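PDB 4MR0: plasmin and fibronectin-binding protein A from Streptococcus pneumoniae, which acts as a fibronectin-dependent surface adhesin and invasin that also binds human plasmin, plasminogen and serum albumin. Local coordinates for residues 389-395 against 433-439; 191-196 against 243-249. All coordinates share one frame; numbering follows the deposited sequence.

Contact 1: 389-395 against 433-439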
ATOM      1  N   ILE A 389      -5.647 -10.163   0.816  1.00 11.96           N
ATOM      2  CA  ILE A 389      -5.937  -9.184  -0.227  1.00 12.72           C
ATOM      3  C   ILE A 389      -7.144  -9.787  -0.930  1.00 14.20           C
ATOM      4  O   ILE A 389      -7.003 -10.686  -1.768  1.00 13.77           O
ATOM      5  CB  ILE A 389      -4.756  -9.067  -1.198  1.00 13.37           C
ATOM      6  CG1 ILE A 389      -3.507  -8.641  -0.419  1.00 13.70           C
ATOM      7  CG2 ILE A 389      -5.083  -8.060  -2.291  1.00 16.03           C
ATOM      8  CD1 ILE A 389      -2.197  -8.994  -1.098  1.00 13.27           C
ATOM      9  N   LYS A 390      -8.326  -9.284  -0.589  1.00 14.55           N
ATOM     10  CA  LYS A 390      -9.561  -9.848  -1.118  1.00 16.44           C
ATOM     11  C   LYS A 390     -10.634  -8.896  -1.626  1.00 15.26           C
ATOM     12  O   LYS A 390     -10.898  -7.841  -1.031  1.00 11.73           O
ATOM     13  CB  LYS A 390     -10.151 -10.752  -0.035  1.00 19.69           C
ATOM     14  CG  LYS A 390     -11.496 -11.370  -0.350  1.00 22.88           C
ATOM     15  CD  LYS A 390     -11.758 -12.518   0.610  1.00 27.72           C
ATOM     16  CE  LYS A 390     -13.102 -12.384   1.302  1.00 31.29           C
ATOM     17  NZ  LYS A 390     -13.152 -11.167   2.159  1.00 32.68           N
ATOM     18  N   GLY A 391     -11.255  -9.295  -2.735  1.00 14.56           N
ATOM     19  CA  GLY A 391     -12.335  -8.520  -3.323  1.00 15.51           C
ATOM     20  C   GLY A 391     -12.016  -7.123  -3.810  1.00 15.04           C
ATOM     21  O   GLY A 391     -12.909  -6.270  -3.876  1.00 16.33           O
ATOM     22  N   ASN A 392     -10.756  -6.881  -4.157  1.00 14.73           N
ATOM     23  CA  ASN A 392     -10.338  -5.571  -4.637  1.00 15.38           C
ATOM     24  C   ASN A 392     -10.437  -5.499  -6.157  1.00 17.64           C
ATOM     25  O   ASN A 392     -10.471  -6.520  -6.838  1.00 15.29           O
ATOM     26  CB  ASN A 392      -8.891  -5.299  -4.225  1.00 15.23           C
ATOM     27  CG  ASN A 392      -8.703  -5.300  -2.725  1.00 14.51           C
ATOM     28  OD1 ASN A 392      -9.021  -4.322  -2.047  1.00 13.45           O
ATOM     29  ND2 ASN A 392      -8.191  -6.410  -2.192  1.00 11.69           N
ATOM     30  N   ARG A 393     -10.493  -4.281  -6.678  1.00 18.78           N
ATOM     31  CA  ARG A 393     -10.549  -4.065  -8.114  1.00 19.68           C
ATOM     32  C   ARG A 393      -9.290  -3.297  -8.528  1.00 19.60           C
ATOM     33  O   ARG A 393      -9.052  -2.181  -8.064  1.00 18.70           O
ATOM     34  CB  ARG A 393     -11.802  -3.268  -8.478  1.00 23.98           C
ATOM     35  CG  ARG A 393     -11.797  -2.743  -9.897  1.00 30.74           C
ATOM     36  CD  ARG A 393     -13.107  -2.062 -10.227  1.00 36.04           C
ATOM     37  NE  ARG A 393     -13.040  -1.363 -11.507  1.00 42.09           N
ATOM     38  CZ  ARG A 393     -14.057  -0.699 -12.048  1.00 44.84           C
ATOM     39  NH1 ARG A 393     -15.226  -0.644 -11.417  1.00 45.99           N
ATOM     40  NH2 ARG A 393     -13.902  -0.081 -13.213  1.00 45.78           N
ATOM     41  N   PHE A 394      -8.474  -3.900  -9.384  1.00 19.42           N
ATOM     42  CA  PHE A 394      -7.246  -3.250  -9.842  1.00 20.20           C
ATOM     43  C   PHE A 394      -7.391  -2.906 -11.313  1.00 22.77           C
ATOM     44  O   PHE A 394      -7.446  -3.808 -12.155  1.00 24.06           O
ATOM     45  CB  PHE A 394      -6.032  -4.174  -9.703  1.00 18.16           C
ATOM     46  CG  PHE A 394      -5.774  -4.667  -8.305  1.00 18.13           C
ATOM     47  CD1 PHE A 394      -6.641  -5.574  -7.696  1.00 17.33           C
ATOM     48  CD2 PHE A 394      -4.619  -4.276  -7.624  1.00 16.23           C
ATOM     49  CE1 PHE A 394      -6.360  -6.090  -6.430  1.00 16.08           C
ATOM     50  CE2 PHE A 394      -4.324  -4.781  -6.364  1.00 16.81           C
ATOM     51  CZ  PHE A 394      -5.192  -5.694  -5.760  1.00 18.24           C
ATOM     52  N   ASP A 395      -7.450  -1.617 -11.628  1.00 21.99           N
ATOM     53  CA  ASP A 395      -7.568  -1.202 -13.019  1.00 24.34           C
ATOM     54  C   ASP A 395      -6.241  -0.639 -13.506  1.00 25.26           C
ATOM     55  O   ASP A 395      -5.507  -0.004 -12.747  1.00 23.74           O
ATOM     56  CB  ASP A 395      -8.662  -0.144 -13.186  1.00 26.09           C
ATOM     57  CG  ASP A 395     -10.061  -0.703 -12.968  1.00 29.62           C
ATOM     58  OD1 ASP A 395     -10.343  -1.826 -13.443  1.00 32.21           O
ATOM     59  OD2 ASP A 395     -10.886  -0.009 -12.338  1.00 31.63           O
ATOM     60  N   ILE A 433      -4.414 -14.126  -1.709  1.00 13.43           N
ATOM     61  CA  ILE A 433      -4.828 -13.185  -2.740  1.00 14.32           C
ATOM     62  C   ILE A 433      -6.055 -13.851  -3.348  1.00 14.83           C
ATOM     63  O   ILE A 433      -5.935 -14.773  -4.155  1.00 15.18           O
ATOM     64  CB  ILE A 433      -3.716 -13.029  -3.796  1.00 14.07           C
ATOM     65  CG1 ILE A 433      -2.451 -12.498  -3.115  1.00 16.05           C
ATOM     66  CG2 ILE A 433      -4.154 -12.078  -4.892  1.00 15.63           C
ATOM     67  CD1 ILE A 433      -1.206 -12.584  -3.977  1.00 15.69           C
ATOM     68  N   ALA A 434      -7.236 -13.383  -2.964  1.00 14.42           N
ATOM     69  CA  ALA A 434      -8.458 -14.016  -3.433  1.00 15.69           C
ATOM     70  C   ALA A 434      -9.574 -13.107  -3.903  1.00 14.48           C
ATOM     71  O   ALA A 434      -9.738 -11.995  -3.415  1.00 14.33           O
ATOM     72  CB  ALA A 434      -8.991 -14.914  -2.333  1.00 15.45           C
ATOM     73  N   GLU A 435     -10.338 -13.608  -4.867  1.00 16.23           N
ATOM     74  CA  GLU A 435     -11.501 -12.904  -5.385  1.00 17.57           C
ATOM     75  C   GLU A 435     -11.297 -11.447  -5.794  1.00 15.96           C
ATOM     76  O   GLU A 435     -12.185 -10.614  -5.598  1.00 16.77           O
ATOM     77  CB  GLU A 435     -12.625 -12.996  -4.345  1.00 18.98           C
ATOM     78  CG  GLU A 435     -13.008 -14.432  -3.976  1.00 21.31           C
ATOM     79  CD  GLU A 435     -13.510 -14.566  -2.544  1.00 26.85           C
ATOM     80  OE1 GLU A 435     -14.488 -13.874  -2.175  1.00 26.93           O
ATOM     81  OE2 GLU A 435     -12.925 -15.373  -1.783  1.00 27.27           O
ATOM     82  N   ASN A 436     -10.136 -11.137  -6.359  1.00 15.55           N
ATOM     83  CA  ASN A 436      -9.858  -9.777  -6.817  1.00 15.75           C
ATOM     84  C   ASN A 436     -10.122  -9.721  -8.320  1.00 15.99           C
ATOM     85  O   ASN A 436     -10.007 -10.734  -9.010  1.00 17.08           O
ATOM     86  CB  ASN A 436      -8.392  -9.408  -6.555  1.00 12.65           C
ATOM     87  CG  ASN A 436      -8.039  -9.425  -5.083  1.00 12.07           C
ATOM     88  OD1 ASN A 436      -8.383  -8.507  -4.343  1.00 13.19           O
ATOM     89  ND2 ASN A 436      -7.362 -10.480  -4.649  1.00 11.33           N
ATOM     90  N   ILE A 437     -10.473  -8.544  -8.824  1.00 17.13           N
ATOM     91  CA  ILE A 437     -10.720  -8.387 -10.253  1.00 18.01           C
ATOM     92  C   ILE A 437      -9.647  -7.467 -10.820  1.00 19.13           C
ATOM     93  O   ILE A 437      -9.371  -6.406 -10.254  1.00 19.00           O
ATOM     94  CB  ILE A 437     -12.097  -7.746 -10.549  1.00 20.33           C
ATOM     95  CG1 ILE A 437     -13.215  -8.564  -9.904  1.00 20.55           C
ATOM     96  CG2 ILE A 437     -12.317  -7.667 -12.063  1.00 19.85           C
ATOM     97  CD1 ILE A 437     -13.355  -8.343  -8.413  1.00 25.58           C
ATOM     98  N   PHE A 438      -9.034  -7.882 -11.924  1.00 18.94           N
ATOM     99  CA  PHE A 438      -8.010  -7.068 -12.571  1.00 18.11           C
ATOM    100  C   PHE A 438      -8.446  -6.747 -14.000  1.00 21.21           C
ATOM    101  O   PHE A 438      -8.830  -7.647 -14.753  1.00 20.77           O
ATOM    102  CB  PHE A 438      -6.661  -7.802 -12.630  1.00 17.52           C
ATOM    103  CG  PHE A 438      -6.129  -8.245 -11.291  1.00 17.53           C
ATOM    104  CD1 PHE A 438      -6.672  -9.348 -10.637  1.00 14.21           C
ATOM    105  CD2 PHE A 438      -5.066  -7.572 -10.697  1.00 15.58           C
ATOM    106  CE1 PHE A 438      -6.158  -9.785  -9.416  1.00 17.18           C
ATOM    107  CE2 PHE A 438      -4.542  -8.000  -9.476  1.00 17.14           C
ATOM    108  CZ  PHE A 438      -5.090  -9.105  -8.833  1.00 16.67           C
ATOM    109  N   ASN A 439      -8.401  -5.466 -14.361  1.00 20.37           N
ATOM    110  CA  ASN A 439      -8.746  -5.025 -15.712  1.00 24.00           C
ATOM    111  C   ASN A 439      -7.489  -4.343 -16.221  1.00 23.96           C
ATOM    112  O   ASN A 439      -7.207  -3.201 -15.866  1.00 24.31           O
ATOM    113  CB  ASN A 439      -9.924  -4.049 -15.679  1.00 25.46           C
ATOM    114  CG  ASN A 439     -11.180  -4.683 -15.119  1.00 28.48           C
ATOM    115  OD1 ASN A 439     -11.645  -5.705 -15.624  1.00 27.32           O
ATOM    116  ND2 ASN A 439     -11.732  -4.084 -14.068  1.00 28.89           N
TER

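Contact 2: 191-196 against 243-249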
ATOM      1  N   SER A 191       6.632  17.151   6.515  1.00 17.74           N
ATOM      2  CA  SER A 191       5.458  17.946   6.173  1.00 17.22           C
ATOM      3  C   SER A 191       4.277  16.983   6.218  1.00 16.52           C
ATOM      4  O   SER A 191       3.663  16.671   5.199  1.00 19.67           O
ATOM      5  CB  SER A 191       5.611  18.556   4.777  1.00 17.51           C
ATOM      6  OG  SER A 191       4.520  19.409   4.461  1.00 17.99           O
ATOM      7  N   ILE A 192       3.994  16.495   7.421  1.00 16.59           N
ATOM      8  CA  ILE A 192       2.905  15.558   7.675  1.00 16.21           C
ATOM      9  C   ILE A 192       1.990  16.266   8.664  1.00 16.93           C
ATOM     10  O   ILE A 192       2.438  16.712   9.718  1.00 16.36           O
ATOM     11  CB  ILE A 192       3.460  14.255   8.279  1.00 15.40           C
ATOM     12  CG1 ILE A 192       4.463  13.634   7.293  1.00 16.88           C
ATOM     13  CG2 ILE A 192       2.319  13.288   8.612  1.00 13.77           C
ATOM     14  CD1 ILE A 192       5.214  12.407   7.831  1.00 18.56           C
ATOM     15  N   VAL A 193       0.712  16.369   8.313  1.00 16.39           N
ATOM     16  CA  VAL A 193      -0.276  17.079   9.127  1.00 15.90           C
ATOM     17  C   VAL A 193      -0.571  16.579  10.540  1.00 17.09           C
ATOM     18  O   VAL A 193      -0.588  17.371  11.485  1.00 16.09           O
ATOM     19  CB  VAL A 193      -1.617  17.190   8.360  1.00 17.27           C
ATOM     20  CG1 VAL A 193      -2.589  18.066   9.134  1.00 14.30           C
ATOM     21  CG2 VAL A 193      -1.371  17.777   6.981  1.00 15.12           C
ATOM     22  N   PHE A 194      -0.811  15.280  10.686  1.00 16.15           N
ATOM     23  CA  PHE A 194      -1.136  14.690  11.983  1.00 15.64           C
ATOM     24  C   PHE A 194      -0.161  13.600  12.427  1.00 15.90           C
ATOM     25  O   PHE A 194       0.243  12.763  11.619  1.00 12.38           O
ATOM     26  CB  PHE A 194      -2.543  14.081  11.939  1.00 15.34           C
ATOM     27  CG  PHE A 194      -3.634  15.074  11.667  1.00 15.91           C
ATOM     28  CD1 PHE A 194      -3.996  16.005  12.636  1.00 17.38           C
ATOM     29  CD2 PHE A 194      -4.287  15.088  10.441  1.00 17.77           C
ATOM     30  CE1 PHE A 194      -5.005  16.927  12.392  1.00 16.06           C
ATOM     31  CE2 PHE A 194      -5.296  16.005  10.183  1.00 16.56           C
ATOM     32  CZ  PHE A 194      -5.651  16.931  11.164  1.00 18.71           C
ATOM     33  N   MET A 195       0.190  13.617  13.715  1.00 15.18           N
ATOM     34  CA  MET A 195       1.078  12.620  14.315  1.00 14.87           C
ATOM     35  C   MET A 195       0.522  12.197  15.679  1.00 16.11           C
ATOM     36  O   MET A 195      -0.205  12.963  16.319  1.00 15.68           O
ATOM     37  CB  MET A 195       2.479  13.185  14.497  1.00 16.49           C
ATOM     38  CG  MET A 195       3.267  13.325  13.202  1.00 18.28           C
ATOM     39  SD  MET A 195       5.019  13.707  13.483  1.00  0.98           S
ATOM     40  CE  MET A 195       5.615  14.008  11.848  1.00 16.95           C
ATOM     41  N   THR A 196       0.839  10.975  16.111  1.00 15.71           N
ATOM     42  CA  THR A 196       0.362  10.468  17.395  1.00 14.21           C
ATOM     43  C   THR A 196       1.443  10.557  18.468  1.00 15.22           C
ATOM     44  O   THR A 196       1.343   9.943  19.532  1.00 15.93           O
ATOM     45  CB  THR A 196      -0.097   9.006  17.288  1.00 14.92           C
ATOM     46  OG1 THR A 196       1.011   8.184  16.908  1.00 14.91           O
ATOM     47  CG2 THR A 196      -1.213   8.870  16.262  1.00 14.73           C
ATOM     48  N   SER A 243       5.274  15.259   1.470  1.00 15.51           N
ATOM     49  CA  SER A 243       4.164  15.649   2.321  1.00 15.50           C
ATOM     50  C   SER A 243       3.252  14.446   2.521  1.00 16.55           C
ATOM     51  O   SER A 243       3.164  13.567   1.655  1.00 16.87           O
ATOM     52  CB  SER A 243       3.379  16.824   1.717  1.00 14.79           C
ATOM     53  OG  SER A 243       2.639  16.433   0.577  1.00 20.61           O
ATOM     54  N   GLY A 244       2.591  14.413   3.675  1.00 15.98           N
ATOM     55  CA  GLY A 244       1.685  13.325   4.008  1.00 15.22           C
ATOM     56  C   GLY A 244       0.604  13.830   4.948  1.00 15.83           C
ATOM     57  O   GLY A 244       0.595  15.016   5.307  1.00 15.24           O
ATOM     58  N   ALA A 245      -0.297  12.946   5.372  1.00 13.39           N
ATOM     59  CA  ALA A 245      -1.377  13.355   6.270  1.00 14.32           C
ATOM     60  C   ALA A 245      -1.269  12.808   7.689  1.00 14.75           C
ATOM     61  O   ALA A 245      -1.476  13.540   8.660  1.00 12.94           O
ATOM     62  CB  ALA A 245      -2.736  12.954   5.678  1.00 12.39           C
ATOM     63  N   PHE A 246      -0.955  11.519   7.804  1.00 14.32           N
ATOM     64  CA  PHE A 246      -0.870  10.871   9.110  1.00 14.40           C
ATOM     65  C   PHE A 246       0.407  10.079   9.359  1.00 13.06           C
ATOM     66  O   PHE A 246       0.889   9.371   8.481  1.00 13.61           O
ATOM     67  CB  PHE A 246      -2.047   9.896   9.290  1.00 14.75           C
ATOM     68  CG  PHE A 246      -3.383  10.560   9.476  1.00 15.56           C
ATOM     69  CD1 PHE A 246      -3.800  10.971  10.738  1.00 15.87           C
ATOM     70  CD2 PHE A 246      -4.243  10.735   8.393  1.00 14.79           C
ATOM     71  CE1 PHE A 246      -5.058  11.547  10.923  1.00 16.90           C
ATOM     72  CE2 PHE A 246      -5.502  11.310   8.569  1.00 13.86           C
ATOM     73  CZ  PHE A 246      -5.913  11.714   9.830  1.00 16.47           C
ATOM     74  N   ALA A 247       0.941  10.207  10.571  1.00 12.47           N
ATOM     75  CA  ALA A 247       2.107   9.442  11.000  1.00 11.71           C
ATOM     76  C   ALA A 247       1.608   8.804  12.294  1.00 13.87           C
ATOM     77  O   ALA A 247       1.598   9.430  13.355  1.00 14.58           O
ATOM     78  CB  ALA A 247       3.296  10.348  11.274  1.00 14.86           C
ATOM     79  N   ILE A 248       1.154   7.561  12.179  1.00 14.49           N
ATOM     80  CA  ILE A 248       0.614   6.802  13.296  1.00 14.83           C
ATOM     81  C   ILE A 248       1.666   5.830  13.820  1.00 14.83           C
ATOM     82  O   ILE A 248       1.994   4.848  13.162  1.00 14.54           O
ATOM     83  CB  ILE A 248      -0.638   6.025  12.837  1.00 14.82           C
ATOM     84  CG1 ILE A 248      -1.675   7.012  12.279  1.00 15.94           C
ATOM     85  CG2 ILE A 248      -1.233   5.234  13.995  1.00 15.68           C
ATOM     86  CD1 ILE A 248      -2.787   6.353  11.515  1.00 17.65           C
ATOM     87  N   GLY A 249       2.197   6.109  15.003  1.00 15.55           N
ATOM     88  CA  GLY A 249       3.213   5.235  15.558  1.00 15.34           C
ATOM     89  C   GLY A 249       2.951   4.824  16.990  1.00 16.29           C
ATOM     90  O   GLY A 249       2.515   5.638  17.807  1.00 17.19           O
TER

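Contact 1: 389-395 against 433-439
Asn392 and Asn436 form one rung of an asparagine stack at a corner of the parallel beta-helix, joining successive coils. Their amides lie side by side and nearly coplanar, 8° apart. Asn436 OD1 accepts two bonds, from Asn392 ND2 at 3.0 Å, in the carbonyl plane, and from Asn392 N at 2.9 Å. With CG beside its own backbone N (chi1 -62°), Asn436 also sends ND2 back to Ile389 O at 2.9 Å, above the carbonyl plane, while Ala434 N reaches that oxygen from the opposite face. Asn392 in turn bonds the backbone of strand 364-372, its OD1 accepting from Asn369 N and its ND2 donating to Ile366 O. Gly391 takes the turn with a positive phi of 62°. Inside the coil, Phe394 and Phe438 form an offset stack, CD1 of Phe394 3.7 Å from CE2 of Phe438, flat rings suiting a repeat of one strand spacing. On the outer side, Asn439 ND2 meets Asp395 OD1 at 2.7 Å; Asp395 OD2 forms a salt bridge with Arg393 NE at 2.7 Å and a hydrogen bond with His370 NE2. Bonds between coils thus engage both buried corner amides, and the Asp395 carboxylate is probably held as an anion.

Contact 2: 191-196 against 243-249
Phe194 leans along Phe246 of the next coil, both side chains pointing the same way from parallel strands. From its CB, which lies 3.6 Å from Phe246 CD1, the side chain sets CG beside its own backbone N (chi1 -62°). CG then passes Phe246 CE1, and farther out CD2 comes within 3.7 Å of the same CE1, above one face of the Phe246 ring. Ala245 O keeps beside CB, CG and CD2, and the side chain also packs on Ile180 and Ile221 of strands 178-182 and 220-222. The planes are only 25° apart but slid so far that the rings barely overlap. Val193 CG1 covers one face of the Phe194 ring, and Tyr216 meets both phenylalanines edge-to-face. Large flat side chains suit this place because they fill the coil interior while following the strand spacing.

The other face of the strands carries Met195 and Ala247. Met195 CG packs 3.5 Å from Ala247 CB, a close fit to which the small methyl is suited. Ile192 CG2 lies over the turning backbone at Ala245, and Gly244, having no side chain, brings its backbone close beside Ile192.

Backbone bonds continue through the corner: Phe194 N reaches Ala245 O at 2.8 Å, and Phe194 O accepts from Ala247 N. Beyond them, Thr196 turns OG1 between its backbone N and carbonyl carbon (chi1 62°), where it accepts from Gly249 N at 3.1 Å. Parallel strands in register, bent together at Val193 and Ala245 with phenylalanines set side by side inside, are typical of a right-handed parallel beta-helix of the pectate lyase-like kind.

Overall arrangement
This chain is the beta-helix part of a longer, cell-wall-anchored protein, and both contacts join its coils by parallel strand pairing, on opposite sides of the chain's centre, with centres 28 Å apart. Contact 2 is buried throughout; contact 1 is buried on its Phe394 side but carries exposed Arg393 and Glu435. Each sets two phenylalanines side by side within the coil, but only those of contact 1 overlap as an offset stack. At its corner contact 1 adds side-chain amide bonds to the backbone ones, whereas at the corners of 191-196 and 243-249 the backbone does the bonding. The face away from the phenylalanines is mixed in contact 1, charged and amide groups beside Ala434 and Ile437, and apolar in contact 2, with Ile192, Met195 and Ala247.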